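AGR_C_1268p (Agrobacterium tumefaciens str. C58, PDB 2GHS) probably acts as a metal-dependent gluconolactonase-type enzyme of the SMP-30/regucalcin family, a six-bladed beta-propeller that binds one divalent cation per subunit. Local coordinates at residues Thr62-Asn67 with Ser101-Ala106; Pro132-Asn137 with Thr158-Ile163; Phe186-Thr191 with Lys317-Pro322; Val253-Tyr256 with His262-Arg265; Gly270-Cys275 with Glu293-Asp298. All blocks are in the same frame, centred on the assembly; numbering follows the deposited sequence.

Contact 1 (Thr62-Asn67 with Ser101-Ala106); sequences TAWWFN and SKQLIA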
# COMPACT_ATOMS: atom_id res chain seq x y z
N THR A 62 -7.09 12.36 8.92
CA THR A 62 -5.69 12.51 8.50
C THR A 62 -5.21 11.33 7.59
O THR A 62 -5.42 10.17 7.92
CB THR A 62 -4.76 12.60 9.74
OG1 THR A 62 -5.17 13.71 10.55
CG2 THR A 62 -3.34 12.81 9.34
N ALA A 63 -4.66 11.68 6.44
CA ALA A 63 -4.01 10.72 5.57
C ALA A 63 -2.54 10.64 5.94
O ALA A 63 -1.90 11.65 6.21
CB ALA A 63 -4.19 11.15 4.10
N TRP A 64 -2.01 9.43 5.90
CA TRP A 64 -0.63 9.15 6.18
C TRP A 64 -0.04 8.38 4.99
O TRP A 64 -0.72 7.56 4.36
CB TRP A 64 -0.54 8.29 7.44
CG TRP A 64 -1.05 8.93 8.70
CD1 TRP A 64 -2.32 8.89 9.16
CD2 TRP A 64 -0.27 9.62 9.67
NE1 TRP A 64 -2.39 9.56 10.37
CE2 TRP A 64 -1.13 10.00 10.70
CE3 TRP A 64 1.08 9.95 9.78
CZ2 TRP A 64 -0.68 10.71 11.82
CZ3 TRP A 64 1.53 10.66 10.90
CH2 TRP A 64 0.64 11.02 11.90
N TRP A 65 1.24 8.63 4.69
CA TRP A 65 1.96 7.79 3.71
C TRP A 65 3.45 7.90 3.96
O TRP A 65 3.89 8.70 4.82
CB TRP A 65 1.61 8.15 2.26
CG TRP A 65 1.99 9.50 1.82
CD1 TRP A 65 3.18 9.88 1.25
CD2 TRP A 65 1.17 10.66 1.85
NE1 TRP A 65 3.14 11.22 0.95
CE2 TRP A 65 1.92 11.72 1.30
CE3 TRP A 65 -0.13 10.92 2.30
CZ2 TRP A 65 1.42 13.01 1.20
CZ3 TRP A 65 -0.64 12.21 2.18
CH2 TRP A 65 0.15 13.23 1.65
N PHE A 66 4.24 7.10 3.23
CA PHE A 66 5.65 7.15 3.38
C PHE A 66 6.37 7.64 2.14
O PHE A 66 5.89 7.49 1.03
CB PHE A 66 6.20 5.75 3.73
CG PHE A 66 5.70 5.20 5.01
CD1 PHE A 66 4.51 4.46 5.05
CD2 PHE A 66 6.42 5.37 6.17
CE1 PHE A 66 4.04 3.93 6.26
CE2 PHE A 66 5.96 4.88 7.38
CZ PHE A 66 4.77 4.16 7.42
N ASN A 67 7.55 8.20 2.36
CA ASN A 67 8.58 8.39 1.31
C ASN A 67 9.68 7.40 1.65
O ASN A 67 10.54 7.70 2.44
CB ASN A 67 9.07 9.82 1.30
CG ASN A 67 9.90 10.15 0.07
OD1 ASN A 67 10.02 9.36 -0.84
ND2 ASN A 67 10.46 11.37 0.05
N SER A 101 -3.79 6.94 20.29
CA SER A 101 -2.45 7.35 20.73
C SER A 101 -1.28 6.51 20.21
O SER A 101 -0.14 6.82 20.54
CB SER A 101 -2.43 7.36 22.25
OG SER A 101 -2.73 6.08 22.79
N LYS A 102 -1.54 5.45 19.44
CA LYS A 102 -0.50 4.54 19.02
C LYS A 102 -0.73 4.03 17.61
O LYS A 102 -1.86 3.76 17.19
CB LYS A 102 -0.41 3.33 19.97
CG LYS A 102 -0.09 3.63 21.43
CD LYS A 102 1.41 3.75 21.65
N GLN A 103 0.38 3.87 16.89
CA GLN A 103 0.39 3.30 15.56
C GLN A 103 1.46 2.18 15.54
O GLN A 103 2.39 2.16 16.36
CB GLN A 103 0.81 4.36 14.55
CG GLN A 103 -0.15 5.52 14.44
CD GLN A 103 0.44 6.73 13.71
OE1 GLN A 103 1.63 7.01 13.83
NE2 GLN A 103 -0.38 7.45 12.97
N LEU A 104 1.34 1.31 14.53
CA LEU A 104 2.34 0.26 14.19
C LEU A 104 2.96 0.63 12.84
O LEU A 104 2.25 0.99 11.90
CB LEU A 104 1.63 -1.10 14.07
CG LEU A 104 2.53 -2.26 13.62
CD1 LEU A 104 3.56 -2.64 14.66
CD2 LEU A 104 1.70 -3.46 13.23
N ILE A 105 4.29 0.66 12.79
CA ILE A 105 4.99 0.93 11.54
C ILE A 105 5.84 -0.27 11.19
O ILE A 105 6.60 -0.78 12.03
CB ILE A 105 5.91 2.15 11.68
CG1 ILE A 105 5.08 3.44 11.75
CG2 ILE A 105 6.88 2.19 10.51
CD1 ILE A 105 5.90 4.67 11.97
N ALA A 106 5.71 -0.73 9.94
CA ALA A 106 6.58 -1.78 9.40
C ALA A 106 7.72 -1.07 8.69
O ALA A 106 7.53 -0.15 7.93
CB ALA A 106 5.83 -2.65 8.41
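Gln103 reaches from the strand 102-107 onto the indole of Trp64. From CB its chain leaves with CG beside the backbone N and opposite the carbonyl carbon (chi1 -64°), then runs extended to the amide; only at NE2 does it come into contact with Trp64. NE2 lies 3.5 Å from both CE2 and CZ2 of Trp64, about 3.4 Å above the ring plane and displaced toward the rim. The amide stands nearly upright on the indole, the two planes 81° apart. Its other branch, OE1, turns to a hydrogen bond with Arg114, which fixes the rotation of the amide. On the opposite face of the indole sits the methyl CG2 of Thr62, two residues back on the same strand, so the ring is sandwiched between amide and methyl. The two strands belong to successive four-stranded antiparallel sheets, 51-87 and 92-125, adjacent blades of the propeller, and they meet through side chains alone, with no hydrogen bond between them. Farther along, in the conformer of Ile105 described, CE2 of Phe66 lies 4.2 Å from CG2 of Ile105, obliquely. Leu95 of strand 92-99 touches all four side chains, Trp64, Phe66, Gln103 and Ile105.

Contact 2 (Pro132-Asn137 with Thr158-Ile163); sequences PGNRSN and TGAGSI. With K (potassium ion), chain B; EDO (1,2-ethanediol), chain D.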
# COMPACT_ATOMS: atom_id res chain seq x y z
N PRO A 132 20.23 -7.24 6.42
CA PRO A 132 20.38 -5.87 5.97
C PRO A 132 20.15 -5.62 4.50
O PRO A 132 19.83 -4.47 4.13
CB PRO A 132 21.84 -5.53 6.32
CG PRO A 132 22.49 -6.78 6.56
CD PRO A 132 21.45 -7.73 7.06
N GLY A 133 20.28 -6.66 3.67
CA GLY A 133 20.07 -6.50 2.25
C GLY A 133 18.62 -6.41 1.80
O GLY A 133 18.36 -6.19 0.61
N ASN A 134 17.66 -6.60 2.73
CA ASN A 134 16.27 -6.54 2.43
C ASN A 134 15.60 -5.32 3.07
O ASN A 134 16.08 -4.81 4.11
CB ASN A 134 15.52 -7.81 2.94
CG ASN A 134 15.59 -9.00 1.96
OD1 ASN A 134 16.51 -9.12 1.14
ND2 ASN A 134 14.57 -9.86 2.03
N ARG A 135 14.46 -4.90 2.53
CA ARG A 135 13.61 -3.87 3.14
C ARG A 135 12.16 -4.34 3.11
O ARG A 135 11.82 -5.32 2.43
CB ARG A 135 13.78 -2.52 2.41
CG ARG A 135 13.32 -2.47 0.94
CD ARG A 135 13.23 -1.04 0.56
NE ARG A 135 12.82 -0.80 -0.80
CZ ARG A 135 11.57 -0.75 -1.26
NH1 ARG A 135 10.51 -0.97 -0.49
NH2 ARG A 135 11.37 -0.48 -2.56
N SER A 136 11.33 -3.67 3.89
CA SER A 136 9.88 -3.91 3.81
C SER A 136 9.28 -3.19 2.63
O SER A 136 9.79 -2.18 2.17
CB SER A 136 9.12 -3.55 5.11
OG SER A 136 9.30 -2.18 5.44
N ASN A 137 8.13 -3.67 2.18
CA ASN A 137 7.42 -3.02 1.08
C ASN A 137 5.93 -2.93 1.45
O ASN A 137 5.56 -2.50 2.55
CB ASN A 137 7.73 -3.76 -0.26
CG ASN A 137 7.40 -2.88 -1.48
OD1 ASN A 137 7.82 -1.73 -1.51
ND2 ASN A 137 6.66 -3.43 -2.49
N THR A 158 15.96 -11.49 -7.34
CA THR A 158 14.92 -12.46 -7.66
C THR A 158 14.63 -13.37 -6.48
O THR A 158 15.52 -14.04 -5.97
CB THR A 158 15.28 -13.29 -8.88
OG1 THR A 158 15.50 -12.40 -9.98
CG2 THR A 158 14.14 -14.20 -9.22
N GLY A 159 13.36 -13.42 -6.07
CA GLY A 159 12.96 -14.34 -5.02
C GLY A 159 13.40 -14.06 -3.60
O GLY A 159 13.22 -14.90 -2.71
N ALA A 160 13.98 -12.88 -3.34
CA ALA A 160 14.56 -12.58 -2.03
C ALA A 160 13.50 -12.22 -0.99
O ALA A 160 13.77 -12.20 0.23
CB ALA A 160 15.60 -11.45 -2.16
N GLY A 161 12.32 -11.88 -1.47
CA GLY A 161 11.23 -11.41 -0.59
C GLY A 161 10.24 -12.47 -0.15
O GLY A 161 10.24 -13.60 -0.62
N SER A 162 9.40 -12.07 0.79
CA SER A 162 8.37 -12.90 1.42
C SER A 162 7.17 -12.03 1.83
O SER A 162 7.26 -10.80 1.84
CB SER A 162 8.94 -13.53 2.68
OG SER A 162 10.10 -14.29 2.37
N ILE A 163 6.09 -12.71 2.18
CA ILE A 163 4.92 -12.10 2.82
C ILE A 163 4.75 -12.79 4.16
O ILE A 163 4.73 -14.02 4.26
CB ILE A 163 3.65 -12.18 1.97
CG1 ILE A 163 3.87 -11.30 0.74
CG2 ILE A 163 2.44 -11.70 2.76
CD1 ILE A 163 2.74 -11.37 -0.29
K K B . 15.93 -5.90 6.66
C1 EDO D . 8.54 -1.10 -4.98
O1 EDO D . 8.75 -0.34 -3.78
C2 EDO D . 7.12 -0.78 -5.47
O2 EDO D . 6.13 -1.18 -4.50
O HOH W 1 13.50 -6.48 5.36
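Asn134, at the start of strand 134-141, carries the link to Ala160. The backbone O of Asn134 binds the potassium ion at 2.8 Å, alongside a water and the carbonyl oxygens of Asp108, Glu128 and Leu131. Its side chain leaves to one side of the ion, and ND2 donates to Ala160 O at 3.1 Å, with the acceptor in the plane of the amide but the donor well above the carbonyl plane of Ala160. The methyl CB of Ala160 lies 4.1 Å from Asn134 OD1. Arg135 extends from CG to NE, and its NH1 is shared between Ser136 O and Asn137 OD1, each at 3.0 Å. At the edge of the guanidinium, NH2 gives an almost straight bond (175°) to O1 of an ethanediol, probably from the crystallisation liquor. Ser136 OG pairs with Ser93 OG of the neighbouring blade. Asn137 has CG anti to the backbone N (chi1 -162°), which brings its amide to the same ethanediol: OD1 accepts from O1 at 2.8 Å, while ND2 donates to O2 at 3.1 Å. Glu52 and Asn182, predicted metal ligands, bind the diol too. Arg135 and Asn137 are predicted substrate residues, so a diol gripped by both is consistent with a pocket that can hold substrate hydroxyls.

Contact 3 (Phe186-Thr191 with Lys317-Pro322); sequences FSPDGT and KGRFEP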
# COMPACT_ATOMS: atom_id res chain seq x y z
N PHE A 186 -7.78 -7.41 0.84
CA PHE A 186 -8.68 -8.43 1.32
C PHE A 186 -10.13 -8.21 0.89
O PHE A 186 -10.58 -7.08 0.75
CB PHE A 186 -8.63 -8.51 2.87
CG PHE A 186 -7.25 -8.72 3.38
CD1 PHE A 186 -6.64 -9.96 3.30
CD2 PHE A 186 -6.54 -7.66 3.89
CE1 PHE A 186 -5.31 -10.11 3.72
CE2 PHE A 186 -5.22 -7.78 4.32
CZ PHE A 186 -4.58 -9.01 4.23
N SER A 187 -10.86 -9.29 0.70
CA SER A 187 -12.27 -9.22 0.34
C SER A 187 -13.11 -8.64 1.46
O SER A 187 -12.67 -8.63 2.63
CB SER A 187 -12.75 -10.61 -0.05
OG SER A 187 -12.81 -11.45 1.08
N PRO A 188 -14.34 -8.19 1.15
CA PRO A 188 -15.16 -7.55 2.16
C PRO A 188 -15.44 -8.37 3.41
O PRO A 188 -15.48 -7.82 4.50
CB PRO A 188 -16.47 -7.24 1.41
CG PRO A 188 -16.03 -7.04 0.00
CD PRO A 188 -14.99 -8.15 -0.19
N ASP A 189 -15.54 -9.69 3.28
CA ASP A 189 -15.80 -10.49 4.47
C ASP A 189 -14.55 -11.05 5.12
O ASP A 189 -14.68 -11.79 6.08
CB ASP A 189 -16.83 -11.54 4.19
CG ASP A 189 -16.37 -12.60 3.25
OD1 ASP A 189 -15.23 -12.61 2.78
OD2 ASP A 189 -17.25 -13.45 2.92
N GLY A 190 -13.37 -10.69 4.62
CA GLY A 190 -12.10 -11.17 5.22
C GLY A 190 -11.73 -12.60 4.88
O GLY A 190 -10.69 -13.17 5.45
N THR A 191 -12.50 -13.23 3.99
CA THR A 191 -12.31 -14.64 3.66
C THR A 191 -11.40 -14.93 2.45
O THR A 191 -11.10 -16.11 2.17
CB THR A 191 -13.64 -15.36 3.44
OG1 THR A 191 -14.33 -14.73 2.36
CG2 THR A 191 -14.48 -15.32 4.68
N LYS A 317 -16.75 3.33 -3.14
CA LYS A 317 -17.45 2.88 -1.97
C LYS A 317 -16.42 2.06 -1.20
O LYS A 317 -16.36 0.85 -1.35
CB LYS A 317 -18.68 2.03 -2.33
CG LYS A 317 -19.71 2.65 -3.25
CD LYS A 317 -20.56 3.67 -2.56
CE LYS A 317 -21.79 4.10 -3.42
NZ LYS A 317 -22.18 5.51 -3.15
N GLY A 318 -15.62 2.72 -0.38
CA GLY A 318 -14.56 2.06 0.34
C GLY A 318 -14.88 1.62 1.76
O GLY A 318 -16.04 1.56 2.17
N ARG A 319 -13.82 1.25 2.48
CA ARG A 319 -13.90 0.90 3.88
C ARG A 319 -12.63 1.34 4.57
O ARG A 319 -11.54 1.28 3.98
CB ARG A 319 -14.06 -0.60 4.09
CG ARG A 319 -13.18 -1.45 3.24
CD ARG A 319 -13.24 -2.96 3.68
NE ARG A 319 -13.50 -3.80 2.51
CZ ARG A 319 -12.65 -4.67 1.96
NH1 ARG A 319 -11.45 -4.91 2.48
NH2 ARG A 319 -13.04 -5.33 0.87
N PHE A 320 -12.77 1.79 5.80
CA PHE A 320 -11.62 2.19 6.55
C PHE A 320 -10.82 0.97 6.97
O PHE A 320 -11.36 -0.12 7.13
CB PHE A 320 -12.01 2.99 7.77
CG PHE A 320 -12.76 4.29 7.45
CD1 PHE A 320 -12.18 5.26 6.64
CD2 PHE A 320 -14.00 4.55 7.99
CE1 PHE A 320 -12.84 6.43 6.35
CE2 PHE A 320 -14.66 5.75 7.72
CZ PHE A 320 -14.05 6.69 6.90
N GLU A 321 -9.51 1.18 7.09
CA GLU A 321 -8.60 0.10 7.38
C GLU A 321 -8.80 -0.40 8.80
O GLU A 321 -9.08 0.38 9.71
CB GLU A 321 -7.15 0.60 7.17
CG GLU A 321 -6.82 0.95 5.70
CD GLU A 321 -6.86 -0.25 4.71
OE1 GLU A 321 -6.47 -1.36 5.07
OE2 GLU A 321 -7.31 -0.10 3.54
N PRO A 322 -8.72 -1.72 8.99
CA PRO A 322 -8.79 -2.27 10.33
C PRO A 322 -7.67 -1.82 11.23
O PRO A 322 -6.59 -1.48 10.74
CB PRO A 322 -8.62 -3.79 10.11
CG PRO A 322 -9.03 -3.98 8.72
CD PRO A 322 -8.62 -2.79 7.97
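The guanidinium of Arg319 meets the 186-191 segment in two ways, edge-on to a carbonyl and face-on to a proline. Along its end, NH1 and NH2 both donate to the single oxygen of Phe186, at 2.9 Å from NH1 and 3.0 Å from NH2. That oxygen lies in the guanidinium plane, but the donors differ in their approach: NH2 is tilted only 16° from the carbonyl plane, whereas NH1 stands well above it. Pro188 lies over one face of the group, its CA 3.8 Å from CZ of Arg319 and its CG 3.6 Å from NH2, the two side chains crossing at about a right angle. The chain of Arg319 bends at chi3 (130°), turning the flat group to the carbonyl and proline together. Pro188 belongs to a type I beta turn, Ser187 to Gly190, which joins strand 170-186 to strand 192-197; the partner segment lies in the C-terminal tail after strand 309-311. Overlapping the end of the turn, Asp189 OD1 accepts from the backbone N of Thr191 at 3.0 Å, an Asx turn. Ser187 OG is hydrogen-bonded to the backbone N of Thr192. A further bond from NH2 to Asp238 O ties Arg319 to the chain just past strand 231-237.

Contact 4 (Val253-Tyr256 with His262-Arg265); sequences VDRY and HIAR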
# COMPACT_ATOMS: atom_id res chain seq x y z
N VAL A 253 -4.86 3.75 -12.09
CA VAL A 253 -5.43 2.79 -11.17
C VAL A 253 -6.42 1.95 -11.99
O VAL A 253 -7.31 2.50 -12.66
CB VAL A 253 -6.13 3.48 -9.96
CG1 VAL A 253 -6.78 2.44 -9.02
CG2 VAL A 253 -5.10 4.29 -9.16
N ASP A 254 -6.18 0.65 -11.99
CA ASP A 254 -7.01 -0.31 -12.70
C ASP A 254 -8.02 -0.91 -11.73
O ASP A 254 -7.67 -1.32 -10.61
CB ASP A 254 -6.13 -1.41 -13.28
CG ASP A 254 -5.35 -0.92 -14.48
OD1 ASP A 254 -5.96 -0.15 -15.30
OD2 ASP A 254 -4.16 -1.28 -14.62
N ARG A 255 -9.25 -1.03 -12.20
CA ARG A 255 -10.32 -1.64 -11.42
C ARG A 255 -10.79 -2.95 -12.08
O ARG A 255 -11.04 -3.04 -13.28
CB ARG A 255 -11.47 -0.66 -11.32
CG ARG A 255 -12.69 -1.14 -10.60
CD ARG A 255 -13.81 -0.08 -10.73
NE ARG A 255 -15.07 -0.41 -10.05
CZ ARG A 255 -16.11 0.40 -10.09
NH1 ARG A 255 -16.05 1.54 -10.75
NH2 ARG A 255 -17.21 0.07 -9.46
N TYR A 256 -10.84 -3.95 -11.22
CA TYR A 256 -11.28 -5.32 -11.55
C TYR A 256 -12.50 -5.76 -10.79
O TYR A 256 -12.57 -5.58 -9.56
CB TYR A 256 -10.15 -6.27 -11.23
CG TYR A 256 -8.84 -5.95 -11.95
CD1 TYR A 256 -7.88 -5.09 -11.40
CD2 TYR A 256 -8.56 -6.51 -13.19
CE1 TYR A 256 -6.69 -4.81 -12.07
CE2 TYR A 256 -7.36 -6.23 -13.85
CZ TYR A 256 -6.43 -5.38 -13.30
OH TYR A 256 -5.23 -5.12 -13.97
N HIS A 262 -11.04 -6.75 -16.07
CA HIS A 262 -10.56 -5.38 -16.05
C HIS A 262 -11.60 -4.46 -16.63
O HIS A 262 -11.76 -4.37 -17.85
CB HIS A 262 -9.26 -5.28 -16.85
CG HIS A 262 -8.57 -3.96 -16.72
ND1 HIS A 262 -7.60 -3.55 -17.61
CD2 HIS A 262 -8.73 -2.95 -15.83
CE1 HIS A 262 -7.21 -2.33 -17.28
NE2 HIS A 262 -7.86 -1.95 -16.20
N ILE A 263 -12.34 -3.79 -15.75
CA ILE A 263 -13.49 -3.00 -16.21
C ILE A 263 -13.22 -1.51 -16.39
O ILE A 263 -13.97 -0.84 -17.12
CB ILE A 263 -14.74 -3.20 -15.35
CG1 ILE A 263 -14.53 -2.61 -13.95
CG2 ILE A 263 -15.20 -4.67 -15.30
CD1 ILE A 263 -15.82 -2.48 -13.20
N ALA A 264 -12.18 -0.97 -15.76
CA ALA A 264 -11.87 0.43 -15.89
C ALA A 264 -10.40 0.72 -15.61
O ALA A 264 -9.73 -0.01 -14.84
CB ALA A 264 -12.71 1.27 -14.95
N ARG A 265 -9.95 1.83 -16.18
CA ARG A 265 -8.66 2.42 -15.91
C ARG A 265 -8.82 3.90 -15.64
O ARG A 265 -9.38 4.65 -16.49
CB ARG A 265 -7.71 2.24 -17.10
CG ARG A 265 -6.41 3.04 -16.96
CD ARG A 265 -5.30 2.51 -17.85
NE ARG A 265 -4.71 1.28 -17.32
CZ ARG A 265 -3.60 0.72 -17.81
NH1 ARG A 265 -2.97 1.27 -18.84
NH2 ARG A 265 -3.11 -0.41 -17.27
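The rings of Tyr256 and His262 form an offset stack, centroids 4.9 Å apart and planes inclined at 28°, with His262 CD2 over one face of the phenol near its rim. At the edge of the imidazole lies Arg255 O, 3.4 Å from CD2, while NE2 gives a weak bond to Asp254 OD1. Arg265 meets that same carboxylate side-on and nearly coplanar: NE donates to OD1 at 2.8 Å and NH2 to OD2 at 3.0 Å, each oxygen using its syn lone pair. This two-bond salt bridge probably keeps Asp254 charged. Glu250 is a second acidic partner of Arg265, through NH1. A bend at chi3 (-76°) turns the guanidinium of Arg265 toward the aspartate, the two side chains lying side by side and pointing the same way. Strands 252-256 and 262-267 form an antiparallel hairpin within one blade of the propeller, and a classic beta bulge places Ile263 and Ala264 together opposite Arg255. Arg255 N bonds to Ala264 O at 2.9 Å, and Arg255 O takes Ile263 N at 2.9 Å, with only a weak bond from Ala264 N. On the sheet face opposite to the tyrosine and aspartate, Arg255 runs fully extended, and CD1 of Ile263 lies over one face of its guanidinium, 3.8 Å from NE. NE of Arg255 bonds to His242 ND1 and NH1 to Tyr266 OH.

Contact 5 (Gly270-Cys275 with Glu293-Asp298); sequences GKQTTC and EHLDDD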
# COMPACT_ATOMS: atom_id res chain seq x y z
N GLY A 270 0.90 11.25 -12.34
CA GLY A 270 2.20 10.61 -12.05
C GLY A 270 2.22 9.20 -12.60
O GLY A 270 1.42 8.36 -12.16
N LYS A 271 3.16 8.93 -13.52
CA LYS A 271 3.17 7.68 -14.27
C LYS A 271 3.62 6.50 -13.44
O LYS A 271 3.16 5.38 -13.66
CB LYS A 271 4.01 7.80 -15.56
CG LYS A 271 3.48 8.85 -16.55
CD LYS A 271 2.02 8.56 -17.02
CE LYS A 271 1.08 9.75 -16.80
N GLN A 272 4.48 6.74 -12.46
CA GLN A 272 4.95 5.67 -11.58
C GLN A 272 4.02 5.55 -10.38
O GLN A 272 4.37 5.89 -9.24
CB GLN A 272 6.40 5.89 -11.19
CG GLN A 272 7.29 5.94 -12.38
CD GLN A 272 8.73 5.81 -12.11
OE1 GLN A 272 9.42 5.17 -12.90
NE2 GLN A 272 9.23 6.44 -11.06
N THR A 273 2.82 5.05 -10.69
CA THR A 273 1.71 5.01 -9.75
C THR A 273 2.01 3.90 -8.74
O THR A 273 2.33 2.76 -9.14
CB THR A 273 0.41 4.66 -10.46
OG1 THR A 273 0.43 5.15 -11.78
CG2 THR A 273 -0.79 5.24 -9.72
N THR A 274 1.90 4.18 -7.44
CA THR A 274 2.30 3.17 -6.46
C THR A 274 1.20 2.55 -5.60
O THR A 274 1.24 1.37 -5.38
CB THR A 274 3.38 3.70 -5.51
OG1 THR A 274 2.95 4.93 -4.96
CG2 THR A 274 4.68 3.90 -6.26
N CYS A 275 0.22 3.31 -5.15
CA CYS A 275 -0.76 2.78 -4.21
C CYS A 275 -1.98 3.66 -4.05
O CYS A 275 -1.84 4.87 -3.96
CB CYS A 275 -0.13 2.53 -2.83
SG CYS A 275 -1.09 1.40 -1.77
N GLU A 293 11.29 7.74 -8.40
CA GLU A 293 12.45 6.84 -8.35
C GLU A 293 12.86 6.38 -9.75
O GLU A 293 12.02 5.97 -10.55
CB GLU A 293 12.15 5.62 -7.47
CG GLU A 293 13.32 4.63 -7.22
CD GLU A 293 12.83 3.27 -6.71
OE1 GLU A 293 11.64 2.93 -6.91
OE2 GLU A 293 13.63 2.51 -6.13
N HIS A 294 14.16 6.50 -10.03
CA HIS A 294 14.78 6.06 -11.28
C HIS A 294 14.59 7.01 -12.46
O HIS A 294 15.32 6.91 -13.43
CB HIS A 294 14.30 4.66 -11.69
CG HIS A 294 14.56 3.60 -10.67
ND1 HIS A 294 13.60 2.69 -10.28
CD2 HIS A 294 15.68 3.30 -9.95
CE1 HIS A 294 14.11 1.87 -9.37
NE2 HIS A 294 15.37 2.22 -9.15
N LEU A 295 13.62 7.91 -12.40
CA LEU A 295 13.33 8.79 -13.54
C LEU A 295 14.45 9.79 -13.75
O LEU A 295 14.92 10.42 -12.80
CB LEU A 295 12.04 9.57 -13.29
CG LEU A 295 10.73 8.79 -13.31
CD1 LEU A 295 9.56 9.74 -13.07
CD2 LEU A 295 10.59 8.07 -14.64
N ASP A 296 14.87 9.96 -15.01
CA ASP A 296 15.92 10.92 -15.32
C ASP A 296 15.39 12.35 -15.27
O ASP A 296 14.17 12.58 -15.15
CB ASP A 296 16.68 10.58 -16.64
CG ASP A 296 16.04 11.18 -17.92
OD1 ASP A 296 14.83 11.48 -17.99
OD2 ASP A 296 16.80 11.33 -18.92
N ASP A 297 16.31 13.30 -15.34
CA ASP A 297 15.98 14.71 -15.20
C ASP A 297 15.06 15.25 -16.29
O ASP A 297 14.22 16.11 -16.02
CB ASP A 297 17.26 15.53 -15.20
CG ASP A 297 17.06 16.91 -14.66
OD1 ASP A 297 16.98 17.03 -13.41
OD2 ASP A 297 16.99 17.86 -15.47
N ASP A 298 15.23 14.76 -17.51
CA ASP A 298 14.38 15.19 -18.63
C ASP A 298 12.92 14.77 -18.43
O ASP A 298 12.01 15.51 -18.78
CB ASP A 298 14.87 14.59 -19.96
CG ASP A 298 16.29 15.02 -20.32
OD1 ASP A 298 16.82 15.94 -19.64
OD2 ASP A 298 16.87 14.42 -21.26
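Glu293 meets Gln272 through its backbone: the carbonyl O takes NE2 of the glutamine at 2.9 Å, with an N-H...O angle of 169° and the oxygen in the plane of the amide. This ties the loop after strand 285-290 to the lead-in of strand 273-279, its antiparallel neighbour in one blade of the beta-propeller. Gln272 is the centre of an inverse gamma turn, and its side chain leaves with CG beside the backbone N (chi1 -59°) and runs extended, so the amide reaches across to the loop. A weak bond from NE2 to Ala291 O adds a second acceptor on that loop. The side chain of Glu293 comes within about 5 Å (nearest atoms) of that of Arg135, a predicted substrate residue, which places this loop beside the likely active site. CG of Glu293 sits over the centre of the His294 imidazole. Leu295 then turns back to the glutamine, the two side chains sliding past each other in opposite directions. The isobutyl group of Leu295 covers the glutamine amide, CG lying 3.6 Å from NE2 and CD2 3.6 Å from OE1 of Gln272. Leu295 also touches His306. Next comes Asp296, the N-cap of helix 297-302, whose OD1 accepts from the backbone N of Ala299.

Overall arrangement
Contact 1 is the buried one, joining neighbouring blades by aromatic, amide and aliphatic packing without a hydrogen bond; contacts 2 to 5 are partly buried and polar. Contact 4 differs again in holding two adjacent strands by backbone pairing, with a salt bridge on one face. Contacts 2, 3 and 5 share a device, a side-chain N-H donated to a backbone carbonyl. Contacts 2 and 3 both involve strands of the 134-224 region, contact 3 fastening it to the C-terminal tail. Contacts 1 and 2 touch where Ala106 meets Ser136. Contact 2 holds the predicted substrate residues, contact 5 comes within about 5 Å of contact 2 at nearest atoms, and contact 3 lies away from the predicted sites.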